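Local coordinates for protein MucR Phosphodiesterase (PDB 5M1T) that belongs to the EAL-domain family of phosphodiesterases and holds C2E beside two magnesium ions in its pocket, at residues A[106-109]-A[110-113]. Residues are numbered along the deposited sequence; the frame is centred on the assembly and turned at random.
Sequences RQMR and LWLD
With CG of Gln107 anti to the backbone N (chi1 -166°) and the chain bent at the next bond, CG and the NE2 end lie over the indole of Trp111, whose CG, anti to the carbonyl carbon (chi1 -75°), directs the ring back toward the preceding turn. Gln107 CG makes a CH-pi contact, 3.5 Å from the six-membered ring's centroid, while NE2 lies above the same face near the pyrrole rim, the amide plane turned 55° from the ring. Glutamine suits this place because its methylenes can rest on an aromatic face while its amide stays polar. The unbranched chain of Met108 reaches the indole edge, CE lying 3.7 Å from Trp111 CE3. Tyr50 and Trp119 pack edge-to-face with the same indole.

Opposite charges one helical turn apart let Arg109 and Asp113 form a salt bridge: NE bonds OD2 of Asp113 at 3.2 Å and NH2 bonds OD1 of Asp113 at 2.9 Å, both oxygens approached from above the carboxylate plane. Leu112 CD1 lies over one guanidinium face. Arg109 NH1 hydrogen-bonds Ser147 O and salt-bridges Glu149, tying the helix to the loop between helix 135-145 and strand 153-158. Backbone bonds from N-H of i+4 to C=O of i, including Leu112 N to Met108 O at 2.7 Å, define an alpha-helix; buried Gln107, Met108 and Trp111 against exposed Arg106 and Asp113 make it amphipathic. Helix 93-113 belongs to the connection between parallel strands 61-72 and 120-124 in the barrel-like alpha/beta fold of EAL domains.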
# COMPACT_ATOMS: atom_id res chain seq x y z
N ARG A 106 -18.39 2.84 14.46
CA ARG A 106 -19.23 3.41 15.52
C ARG A 106 -20.66 3.02 15.27
O ARG A 106 -21.38 2.55 16.18
CB ARG A 106 -19.12 4.93 15.53
CG ARG A 106 -19.70 5.57 16.80
CD ARG A 106 -19.69 7.10 16.76
NE ARG A 106 -20.49 7.64 15.66
CZ ARG A 106 -21.83 7.75 15.66
NH1 ARG A 106 -22.56 7.40 16.71
NH2 ARG A 106 -22.46 8.23 14.58
N GLN A 107 -21.08 3.20 14.03
CA GLN A 107 -22.43 2.87 13.63
C GLN A 107 -22.77 1.39 13.78
O GLN A 107 -23.86 1.05 14.26
CB GLN A 107 -22.68 3.32 12.21
CG GLN A 107 -24.13 3.32 11.84
CD GLN A 107 -24.96 4.26 12.72
OE1 GLN A 107 -24.65 5.45 12.85
NE2 GLN A 107 -25.99 3.73 13.33
N MET A 108 -21.86 0.51 13.36
CA MET A 108 -22.13 -0.92 13.46
C MET A 108 -22.29 -1.33 14.93
O MET A 108 -23.23 -2.06 15.29
CB MET A 108 -21.02 -1.72 12.77
CG MET A 108 -21.30 -3.21 12.61
SD MET A 108 -22.86 -3.71 11.83
CE MET A 108 -22.75 -2.85 10.32
N ARG A 109 -21.37 -0.85 15.79
CA ARG A 109 -21.47 -1.06 17.22
C ARG A 109 -22.86 -0.66 17.74
O ARG A 109 -23.51 -1.44 18.40
CB ARG A 109 -20.38 -0.28 17.94
CG ARG A 109 -20.28 -0.50 19.44
CD ARG A 109 -19.77 -1.89 19.83
NE ARG A 109 -20.86 -2.80 20.13
CZ ARG A 109 -20.81 -4.14 20.02
NH1 ARG A 109 -19.71 -4.74 19.56
NH2 ARG A 109 -21.87 -4.88 20.33
N LEU A 110 -23.28 0.55 17.43
CA LEU A 110 -24.59 1.07 17.84
C LEU A 110 -25.75 0.14 17.40
O LEU A 110 -26.63 -0.25 18.19
CB LEU A 110 -24.75 2.48 17.27
CG LEU A 110 -25.96 3.33 17.65
CD1 LEU A 110 -26.15 3.36 19.15
CD2 LEU A 110 -25.79 4.77 17.21
N TRP A 111 -25.70 -0.26 16.13
CA TRP A 111 -26.66 -1.21 15.60
C TRP A 111 -26.64 -2.55 16.29
O TRP A 111 -27.70 -3.12 16.52
CB TRP A 111 -26.43 -1.44 14.11
CG TRP A 111 -26.89 -0.30 13.26
CD1 TRP A 111 -27.90 0.57 13.54
CD2 TRP A 111 -26.39 0.07 11.97
NE1 TRP A 111 -28.05 1.46 12.51
CE2 TRP A 111 -27.14 1.18 11.53
CE3 TRP A 111 -25.37 -0.43 11.14
CZ2 TRP A 111 -26.91 1.80 10.30
CZ3 TRP A 111 -25.14 0.18 9.92
CH2 TRP A 111 -25.92 1.29 9.51
N LEU A 112 -25.45 -3.09 16.54
CA LEU A 112 -25.35 -4.37 17.25
C LEU A 112 -25.97 -4.26 18.66
O LEU A 112 -26.67 -5.16 19.13
CB LEU A 112 -23.90 -4.83 17.36
CG LEU A 112 -23.24 -5.39 16.11
CD1 LEU A 112 -21.74 -5.51 16.34
CD2 LEU A 112 -23.80 -6.75 15.76
N ASP A 113 -25.73 -3.13 19.31
CA ASP A 113 -26.27 -2.91 20.65
C ASP A 113 -27.78 -2.65 20.58
O ASP A 113 -28.45 -2.70 21.58
CB ASP A 113 -25.53 -1.75 21.31
CG ASP A 113 -24.02 -2.05 21.58
OD1 ASP A 113 -23.67 -3.22 21.95
OD2 ASP A 113 -23.18 -1.11 21.43